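Local coordinates for protein DNA ligase (Archaeoglobus fulgidus, PDB 3GDE) that probably seals nicks in double-stranded DNA during replication, recombination and repair, using ATP and passing through an adenylated lysine intermediate, at residues A[317-322]-A[333-338]; A[311-316]-A[527-532]. All coordinates share one frame; numbering follows the deposited sequence.

Interaction 1: A[317-322]-A[333-338]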
ATOM      1  N   LEU A 317      16.082  -1.238   0.222  1.00 35.11           N
ATOM      2  CA  LEU A 317      15.009  -1.275  -0.767  1.00 36.11           C
ATOM      3  C   LEU A 317      15.436  -1.994  -2.048  1.00 37.06           C
ATOM      4  O   LEU A 317      14.637  -2.723  -2.629  1.00 37.09           O
ATOM      5  CB  LEU A 317      14.461   0.134  -1.070  1.00 35.39           C
ATOM      6  CG  LEU A 317      13.750   0.897   0.061  1.00 34.80           C
ATOM      7  CD1 LEU A 317      13.274   2.267  -0.427  1.00 32.49           C
ATOM      8  CD2 LEU A 317      12.584   0.096   0.693  1.00 32.62           C
ATOM      9  N   ARG A 318      16.686  -1.790  -2.475  1.00 38.55           N
ATOM     10  CA  ARG A 318      17.259  -2.529  -3.617  1.00 40.19           C
ATOM     11  C   ARG A 318      17.261  -4.038  -3.413  1.00 40.46           C
ATOM     12  O   ARG A 318      16.952  -4.787  -4.335  1.00 40.77           O
ATOM     13  CB  ARG A 318      18.684  -2.077  -3.918  1.00 40.29           C
ATOM     14  CG  ARG A 318      18.761  -0.794  -4.709  1.00 43.61           C
ATOM     15  CD  ARG A 318      19.994  -0.768  -5.598  1.00 48.30           C
ATOM     16  NE  ARG A 318      20.530   0.587  -5.702  1.00 51.62           N
ATOM     17  CZ  ARG A 318      21.493   1.073  -4.923  1.00 53.80           C
ATOM     18  NH1 ARG A 318      22.050   0.310  -3.988  1.00 55.41           N
ATOM     19  NH2 ARG A 318      21.912   2.324  -5.087  1.00 54.74           N
ATOM     20  N   ARG A 319      17.629  -4.472  -2.210  1.00 41.33           N
ATOM     21  CA  ARG A 319      17.539  -5.878  -1.821  1.00 42.22           C
ATOM     22  C   ARG A 319      16.102  -6.361  -1.958  1.00 43.30           C
ATOM     23  O   ARG A 319      15.860  -7.418  -2.535  1.00 43.50           O
ATOM     24  CB  ARG A 319      18.025  -6.089  -0.378  1.00 41.88           C
ATOM     25  CG  ARG A 319      19.532  -5.932  -0.147  1.00 40.71           C
ATOM     26  CD  ARG A 319      20.355  -7.097  -0.711  1.00 38.76           C
ATOM     27  NE  ARG A 319      19.767  -8.386  -0.368  1.00 38.04           N
ATOM     28  CZ  ARG A 319      20.140  -9.152   0.647  1.00 36.53           C
ATOM     29  NH1 ARG A 319      21.137  -8.792   1.437  1.00 36.77           N
ATOM     30  NH2 ARG A 319      19.513 -10.297   0.861  1.00 37.39           N
ATOM     31  N   PHE A 320      15.160  -5.576  -1.428  1.00 44.76           N
ATOM     32  CA  PHE A 320      13.721  -5.864  -1.529  1.00 46.27           C
ATOM     33  C   PHE A 320      13.254  -6.016  -2.979  1.00 47.95           C
ATOM     34  O   PHE A 320      12.412  -6.862  -3.264  1.00 48.26           O
ATOM     35  CB  PHE A 320      12.888  -4.774  -0.829  1.00 45.54           C
ATOM     36  CG  PHE A 320      12.925  -4.828   0.685  1.00 43.99           C
ATOM     37  CD1 PHE A 320      12.086  -4.005   1.431  1.00 42.19           C
ATOM     38  CD2 PHE A 320      13.777  -5.696   1.362  1.00 42.62           C
ATOM     39  CE1 PHE A 320      12.103  -4.032   2.817  1.00 41.49           C
ATOM     40  CE2 PHE A 320      13.805  -5.733   2.758  1.00 41.97           C
ATOM     41  CZ  PHE A 320      12.966  -4.895   3.487  1.00 42.83           C
ATOM     42  N   ARG A 321      13.797  -5.195  -3.880  1.00 50.13           N
ATOM     43  CA  ARG A 321      13.517  -5.315  -5.317  1.00 52.67           C
ATOM     44  C   ARG A 321      14.042  -6.626  -5.893  1.00 53.45           C
ATOM     45  O   ARG A 321      13.295  -7.338  -6.563  1.00 53.97           O
ATOM     46  CB  ARG A 321      14.085  -4.134  -6.107  1.00 52.50           C
ATOM     47  CG  ARG A 321      13.285  -2.857  -5.969  1.00 53.90           C
ATOM     48  CD  ARG A 321      13.720  -1.782  -6.975  1.00 54.69           C
ATOM     49  NE  ARG A 321      13.264  -2.018  -8.352  1.00 59.39           N
ATOM     50  CZ  ARG A 321      12.063  -2.477  -8.719  1.00 61.35           C
ATOM     51  NH1 ARG A 321      11.123  -2.764  -7.817  1.00 61.46           N
ATOM     52  NH2 ARG A 321      11.794  -2.641 -10.013  1.00 61.87           N
ATOM     53  N   ARG A 322      15.320  -6.921  -5.623  1.00 54.70           N
ATOM     54  CA  ARG A 322      16.004  -8.202  -5.943  1.00 55.75           C
ATOM     55  C   ARG A 322      17.296  -8.014  -6.745  1.00 56.00           C
ATOM     56  O   ARG A 322      17.931  -8.986  -7.170  1.00 56.49           O
ATOM     57  CB  ARG A 322      15.086  -9.208  -6.645  1.00 55.98           C
ATOM     58  CG  ARG A 322      14.358 -10.153  -5.704  1.00 57.79           C
ATOM     59  CD  ARG A 322      13.213 -10.862  -6.412  1.00 61.55           C
ATOM     60  NE  ARG A 322      13.567 -11.279  -7.772  1.00 63.92           N
ATOM     61  CZ  ARG A 322      13.061 -10.746  -8.884  1.00 65.23           C
ATOM     62  NH1 ARG A 322      12.163  -9.768  -8.818  1.00 65.65           N
ATOM     63  NH2 ARG A 322      13.454 -11.197 -10.071  1.00 66.10           N
ATOM     64  N   ILE A 333      25.147  -6.012  -1.054  1.00 47.55           N
ATOM     65  CA  ILE A 333      24.451  -5.297   0.019  1.00 45.56           C
ATOM     66  C   ILE A 333      24.176  -6.247   1.190  1.00 44.57           C
ATOM     67  O   ILE A 333      23.113  -6.873   1.240  1.00 44.36           O
ATOM     68  CB  ILE A 333      23.109  -4.663  -0.491  1.00 45.21           C
ATOM     69  CG1 ILE A 333      23.303  -3.967  -1.845  1.00 44.97           C
ATOM     70  CG2 ILE A 333      22.509  -3.729   0.550  1.00 44.20           C
ATOM     71  CD1 ILE A 333      22.012  -3.656  -2.585  1.00 45.23           C
ATOM     72  N   PRO A 334      25.152  -6.394   2.109  1.00 43.39           N
ATOM     73  CA  PRO A 334      24.923  -7.104   3.369  1.00 42.60           C
ATOM     74  C   PRO A 334      23.880  -6.412   4.252  1.00 41.70           C
ATOM     75  O   PRO A 334      23.684  -5.197   4.148  1.00 41.39           O
ATOM     76  CB  PRO A 334      26.298  -7.064   4.051  1.00 42.47           C
ATOM     77  CG  PRO A 334      27.273  -6.887   2.918  1.00 43.22           C
ATOM     78  CD  PRO A 334      26.553  -5.950   1.992  1.00 43.55           C
ATOM     79  N   LEU A 335      23.219  -7.187   5.109  1.00 40.48           N
ATOM     80  CA  LEU A 335      22.174  -6.652   5.970  1.00 39.67           C
ATOM     81  C   LEU A 335      22.292  -7.154   7.396  1.00 39.26           C
ATOM     82  O   LEU A 335      22.867  -8.214   7.647  1.00 38.96           O
ATOM     83  CB  LEU A 335      20.789  -7.025   5.437  1.00 39.44           C
ATOM     84  CG  LEU A 335      20.382  -6.657   4.010  1.00 39.26           C
ATOM     85  CD1 LEU A 335      19.084  -7.376   3.640  1.00 38.52           C
ATOM     86  CD2 LEU A 335      20.244  -5.158   3.832  1.00 38.29           C
ATOM     87  N   GLU A 336      21.741  -6.378   8.329  1.00 38.63           N
ATOM     88  CA  GLU A 336      21.459  -6.879   9.669  1.00 37.92           C
ATOM     89  C   GLU A 336      20.102  -6.390  10.151  1.00 37.18           C
ATOM     90  O   GLU A 336      19.569  -5.411   9.628  1.00 36.84           O
ATOM     91  CB  GLU A 336      22.572  -6.547  10.659  1.00 38.08           C
ATOM     92  CG  GLU A 336      23.032  -5.121  10.654  1.00 39.29           C
ATOM     93  CD  GLU A 336      24.326  -4.947  11.404  1.00 40.24           C
ATOM     94  OE1 GLU A 336      24.318  -4.261  12.442  1.00 41.43           O
ATOM     95  OE2 GLU A 336      25.349  -5.509  10.962  1.00 41.31           O
ATOM     96  N   ALA A 337      19.546  -7.100  11.130  1.00 36.22           N
ATOM     97  CA  ALA A 337      18.208  -6.821  11.633  1.00 35.36           C
ATOM     98  C   ALA A 337      18.260  -6.454  13.106  1.00 34.68           C
ATOM     99  O   ALA A 337      18.966  -7.092  13.884  1.00 34.58           O
ATOM    100  CB  ALA A 337      17.287  -8.017  11.409  1.00 35.17           C
ATOM    101  N   HIS A 338      17.517  -5.409  13.463  1.00 33.81           N
ATOM    102  CA  HIS A 338      17.396  -4.941  14.838  1.00 33.06           C
ATOM    103  C   HIS A 338      15.935  -4.970  15.239  1.00 32.51           C
ATOM    104  O   HIS A 338      15.115  -4.229  14.695  1.00 32.94           O
ATOM    105  CB  HIS A 338      17.956  -3.527  14.987  1.00 32.96           C
ATOM    106  CG  HIS A 338      19.406  -3.411  14.632  1.00 33.00           C
ATOM    107  ND1 HIS A 338      20.374  -3.091  15.559  1.00 32.79           N
ATOM    108  CD2 HIS A 338      20.055  -3.586  13.457  1.00 32.12           C
ATOM    109  CE1 HIS A 338      21.554  -3.063  14.969  1.00 32.75           C
ATOM    110  NE2 HIS A 338      21.389  -3.368  13.695  1.00 32.70           N
TER
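The last turn of helix 313-321 comes nearest to the turn before strand 335-342 at Arg319 and Ile333, whose CA atoms are 7.2 Å apart, and no backbone hydrogen bond joins the two segments. Side chains of the helix do the reaching, and Arg319 carries most of the contact. Its NH1 donates to the carbonyl O of Ile333 at 2.8 Å; the N-H points at the oxygen at 153°, the oxygen lies close to the guanidinium plane, and the C=O points almost straight at the nitrogen (166°). A bend at chi2 (-73°) and a second at chi3 lay the aliphatic part of the chain against Ile333: Arg319 CD packs 3.7 Å from Ile333 CB, with the two side chains running past each other in opposite directions. Leu335 arrives from the strand and sets its CD1 over one face of the guanidinium, near the rim, 3.3 Å from Arg319 NH1. A branched leucine suits this place, offering a methyl to the flat face while the polar edge keeps its bonds. Ile333, the first residue to leave helical geometry after helix 327-332, also reaches Arg318, where Ile333 CD1 lies 3.9 Å from Arg318 CB. The other end of the Arg319 guanidinium is held by Asp283, in a salt bridge through NH2, and by the carbonyl of Ala280. Were Arg319 replaced by alanine, the Ile333 carbonyl and the Asp283 carboxylate would probably lose this partner, and a gap is likely to open between Ile333 and Leu335. Arginine therefore does two jobs in this buried corner of the nucleotidyltransferase domain: its methylenes fill space against Ile333, while its charged end, probably balanced by Asp283, ties the helix to the turn that leads into the strand.

Interaction 2: A[311-316]-A[527-532]; sequences MPFQHV and FVRLRD. With PO4 (phosphate ion), chain D.
Two arginines from the C-terminal OB-fold domain, Arg529 and Arg531, converge on Phe313 at the start of helix 313-321, with no hydrogen bond between the segments. Arg529 NH2 lies 3.3 Å from Phe313 CE2, the ring and guanidinium planes 75° apart. Arg531 instead turns its guanidinium face to the ring's edge, Arg531 NH1 being 3.8 Å from Phe313 CE1. The amide of Gln314, brought there with CG between the backbone N and the carbonyl carbon (chi1 74°), stacks on the Arg529 guanidinium, the planes only 15° apart; Gln314 NE2 and Arg529 NH2, 3.4 Å apart, are both donors, so packing rather than a bond joins them. Gln314 CB sits over the centre of that face, and Val528 CG1 covers the opposite one. Arg531 grips a phosphate ion side by side: Arg531 NH1 to phosphate O3 at 2.8 Å and Arg531 NH2 to phosphate O1 at 2.9 Å, the latter straight. Glu504 pairs with both arginines, Asp533 with Arg531, and a second phosphate with Arg529. Long, flat cations suit this interface: the face of Arg531 meets the ring edge, that of Arg529 the amide, while their N-H groups hold anions; the phosphates, probably from the crystallisation liquor, suggest a surface suited to phosphate groups.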
ATOM      1  N   MET A 311      24.717   1.874   5.970  1.00 44.98           N
ATOM      2  CA  MET A 311      24.373   2.367   4.640  1.00 43.83           C
ATOM      3  C   MET A 311      22.936   2.892   4.638  1.00 42.35           C
ATOM      4  O   MET A 311      22.144   2.499   5.493  1.00 41.98           O
ATOM      5  CB  MET A 311      24.563   1.258   3.605  1.00 44.49           C
ATOM      6  CG  MET A 311      26.005   0.799   3.470  1.00 46.16           C
ATOM      7  SD  MET A 311      27.038   2.083   2.721  1.00 51.64           S
ATOM      8  CE  MET A 311      28.609   1.759   3.516  1.00 48.40           C
ATOM      9  N   PRO A 312      22.590   3.770   3.672  1.00 41.00           N
ATOM     10  CA  PRO A 312      21.255   4.389   3.680  1.00 39.97           C
ATOM     11  C   PRO A 312      20.145   3.400   3.290  1.00 38.46           C
ATOM     12  O   PRO A 312      20.413   2.401   2.626  1.00 38.42           O
ATOM     13  CB  PRO A 312      21.390   5.514   2.647  1.00 39.92           C
ATOM     14  CG  PRO A 312      22.397   4.996   1.680  1.00 40.39           C
ATOM     15  CD  PRO A 312      23.389   4.222   2.516  1.00 40.99           C
ATOM     16  N   PHE A 313      18.915   3.697   3.691  1.00 37.07           N
ATOM     17  CA  PHE A 313      17.804   2.735   3.606  1.00 35.87           C
ATOM     18  C   PHE A 313      17.437   2.266   2.195  1.00 35.12           C
ATOM     19  O   PHE A 313      16.920   1.165   2.035  1.00 34.70           O
ATOM     20  CB  PHE A 313      16.557   3.268   4.327  1.00 35.44           C
ATOM     21  CG  PHE A 313      15.775   4.264   3.532  1.00 34.56           C
ATOM     22  CD1 PHE A 313      14.625   3.876   2.854  1.00 34.47           C
ATOM     23  CD2 PHE A 313      16.190   5.590   3.451  1.00 34.49           C
ATOM     24  CE1 PHE A 313      13.896   4.792   2.105  1.00 34.57           C
ATOM     25  CE2 PHE A 313      15.468   6.517   2.703  1.00 34.36           C
ATOM     26  CZ  PHE A 313      14.317   6.116   2.032  1.00 35.03           C
ATOM     27  N   GLN A 314      17.684   3.097   1.186  1.00 34.44           N
ATOM     28  CA  GLN A 314      17.321   2.733  -0.188  1.00 34.55           C
ATOM     29  C   GLN A 314      18.169   1.566  -0.708  1.00 34.52           C
ATOM     30  O   GLN A 314      17.814   0.928  -1.694  1.00 34.25           O
ATOM     31  CB  GLN A 314      17.369   3.941  -1.141  1.00 34.72           C
ATOM     32  CG  GLN A 314      18.780   4.430  -1.533  1.00 34.25           C
ATOM     33  CD  GLN A 314      19.370   5.452  -0.568  1.00 35.42           C
ATOM     34  OE1 GLN A 314      20.423   6.015  -0.839  1.00 37.59           O
ATOM     35  NE2 GLN A 314      18.695   5.704   0.552  1.00 35.56           N
ATOM     36  N   HIS A 315      19.277   1.294  -0.020  1.00 34.79           N
ATOM     37  CA  HIS A 315      20.065   0.090  -0.250  1.00 35.07           C
ATOM     38  C   HIS A 315      19.300  -1.163   0.184  1.00 34.38           C
ATOM     39  O   HIS A 315      19.322  -2.172  -0.522  1.00 34.32           O
ATOM     40  CB  HIS A 315      21.421   0.181   0.462  1.00 35.49           C
ATOM     41  CG  HIS A 315      22.388   1.116  -0.195  1.00 37.41           C
ATOM     42  ND1 HIS A 315      23.726   0.821  -0.340  1.00 40.00           N
ATOM     43  CD2 HIS A 315      22.213   2.341  -0.747  1.00 40.31           C
ATOM     44  CE1 HIS A 315      24.333   1.825  -0.950  1.00 41.55           C
ATOM     45  NE2 HIS A 315      23.437   2.760  -1.207  1.00 41.00           N
ATOM     46  N   VAL A 316      18.630  -1.102   1.335  1.00 34.13           N
ATOM     47  CA  VAL A 316      17.736  -2.191   1.753  1.00 34.02           C
ATOM     48  C   VAL A 316      16.597  -2.358   0.732  1.00 34.70           C
ATOM     49  O   VAL A 316      16.211  -3.481   0.404  1.00 34.44           O
ATOM     50  CB  VAL A 316      17.143  -1.986   3.176  1.00 33.92           C
ATOM     51  CG1 VAL A 316      16.276  -3.177   3.565  1.00 32.53           C
ATOM     52  CG2 VAL A 316      18.243  -1.778   4.222  1.00 32.64           C
ATOM     53  N   PHE A 527      12.473  16.090  -5.883  1.00 25.70           N
ATOM     54  CA  PHE A 527      12.422  14.659  -6.134  1.00 25.60           C
ATOM     55  C   PHE A 527      13.590  13.959  -5.457  1.00 25.75           C
ATOM     56  O   PHE A 527      14.739  14.352  -5.631  1.00 25.84           O
ATOM     57  CB  PHE A 527      12.415  14.397  -7.643  1.00 25.36           C
ATOM     58  CG  PHE A 527      12.410  12.924  -8.029  1.00 25.82           C
ATOM     59  CD1 PHE A 527      11.233  12.165  -7.957  1.00 24.29           C
ATOM     60  CD2 PHE A 527      13.570  12.313  -8.505  1.00 24.37           C
ATOM     61  CE1 PHE A 527      11.231  10.818  -8.320  1.00 24.06           C
ATOM     62  CE2 PHE A 527      13.572  10.961  -8.880  1.00 24.95           C
ATOM     63  CZ  PHE A 527      12.399  10.220  -8.797  1.00 24.31           C
ATOM     64  N   VAL A 528      13.278  12.933  -4.670  1.00 25.59           N
ATOM     65  CA  VAL A 528      14.289  12.082  -4.055  1.00 25.49           C
ATOM     66  C   VAL A 528      14.478  10.798  -4.884  1.00 26.16           C
ATOM     67  O   VAL A 528      15.566  10.550  -5.405  1.00 25.91           O
ATOM     68  CB  VAL A 528      13.935  11.768  -2.578  1.00 25.67           C
ATOM     69  CG1 VAL A 528      15.056  10.987  -1.903  1.00 24.92           C
ATOM     70  CG2 VAL A 528      13.651  13.071  -1.804  1.00 24.57           C
ATOM     71  N   ARG A 529      13.411   9.999  -5.010  1.00 26.62           N
ATOM     72  CA  ARG A 529      13.407   8.794  -5.841  1.00 26.78           C
ATOM     73  C   ARG A 529      11.999   8.264  -6.127  1.00 27.58           C
ATOM     74  O   ARG A 529      11.033   8.597  -5.427  1.00 27.20           O
ATOM     75  CB  ARG A 529      14.229   7.682  -5.188  1.00 26.91           C
ATOM     76  CG  ARG A 529      13.671   7.183  -3.868  1.00 27.48           C
ATOM     77  CD  ARG A 529      14.692   6.288  -3.190  1.00 31.13           C
ATOM     78  NE  ARG A 529      14.961   6.780  -1.845  1.00 35.03           N
ATOM     79  CZ  ARG A 529      16.035   7.481  -1.484  1.00 34.53           C
ATOM     80  NH1 ARG A 529      17.003   7.770  -2.341  1.00 34.10           N
ATOM     81  NH2 ARG A 529      16.139   7.879  -0.235  1.00 36.49           N
ATOM     82  N   LEU A 530      11.911   7.408  -7.145  1.00 28.09           N
ATOM     83  CA  LEU A 530      10.706   6.650  -7.435  1.00 29.15           C
ATOM     84  C   LEU A 530      10.541   5.565  -6.373  1.00 29.24           C
ATOM     85  O   LEU A 530      11.487   4.856  -6.073  1.00 29.36           O
ATOM     86  CB  LEU A 530      10.817   6.004  -8.830  1.00 29.18           C
ATOM     87  CG  LEU A 530       9.739   5.044  -9.358  1.00 29.61           C
ATOM     88  CD1 LEU A 530       8.428   5.768  -9.714  1.00 30.32           C
ATOM     89  CD2 LEU A 530      10.276   4.312 -10.573  1.00 30.07           C
ATOM     90  N   ARG A 531       9.345   5.430  -5.810  1.00 29.70           N
ATOM     91  CA  ARG A 531       9.113   4.365  -4.835  1.00 30.63           C
ATOM     92  C   ARG A 531       8.296   3.207  -5.418  1.00 31.87           C
ATOM     93  O   ARG A 531       7.069   3.192  -5.360  1.00 31.27           O
ATOM     94  CB  ARG A 531       8.519   4.915  -3.529  1.00 30.03           C
ATOM     95  CG  ARG A 531       9.442   5.916  -2.814  1.00 28.95           C
ATOM     96  CD  ARG A 531      10.733   5.254  -2.279  1.00 27.31           C
ATOM     97  NE  ARG A 531      10.439   4.306  -1.207  1.00 27.26           N
ATOM     98  CZ  ARG A 531      10.392   4.610   0.090  1.00 26.47           C
ATOM     99  NH1 ARG A 531      10.665   5.845   0.510  1.00 26.10           N
ATOM    100  NH2 ARG A 531      10.097   3.662   0.968  1.00 25.23           N
ATOM    101  N   ASP A 532       9.004   2.239  -5.990  1.00 33.68           N
ATOM    102  CA  ASP A 532       8.372   1.018  -6.503  1.00 35.93           C
ATOM    103  C   ASP A 532       7.803   0.152  -5.384  1.00 35.89           C
ATOM    104  O   ASP A 532       6.864  -0.608  -5.610  1.00 36.23           O
ATOM    105  CB  ASP A 532       9.362   0.197  -7.339  1.00 36.61           C
ATOM    106  CG  ASP A 532       9.573   0.780  -8.725  1.00 39.58           C
ATOM    107  OD1 ASP A 532       8.615   1.377  -9.276  1.00 41.86           O
ATOM    108  OD2 ASP A 532      10.697   0.624  -9.267  1.00 43.18           O
TER
HETATM  109  P   PO4 D 558       9.479   5.650   4.140  1.00 64.07           P
HETATM  110  O1  PO4 D 558       9.969   4.274   3.756  1.00 63.60           O
HETATM  111  O2  PO4 D 558      10.066   6.031   5.482  1.00 64.38           O
HETATM  112  O3  PO4 D 558       9.940   6.658   3.110  1.00 63.91           O
HETATM  113  O4  PO4 D 558       7.968   5.635   4.228  1.00 62.94           O

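Both contacts use helix 313-321. Interaction 1 ties its later turns to strand 335-342 within the nucleotidyltransferase domain, whereas interaction 2 sets its first turn against the OB-fold domain, as befits the closed conformation. Their centres are 11 Å apart and they touch directly: Leu317 CD1 packs 3.6 Å from Arg531 NE, and Ile333 CD1 lies 3.7 Å from the backbone O of His315. Arg321 and Asp532 add a long, weak ion pair. The predicted ATP site is close by, with the side chain of Glu301 about 7 Å from that of Phe313 and about 10 Å from that of Leu335, and the side chain of Arg272 about 7 Å from that of Arg531.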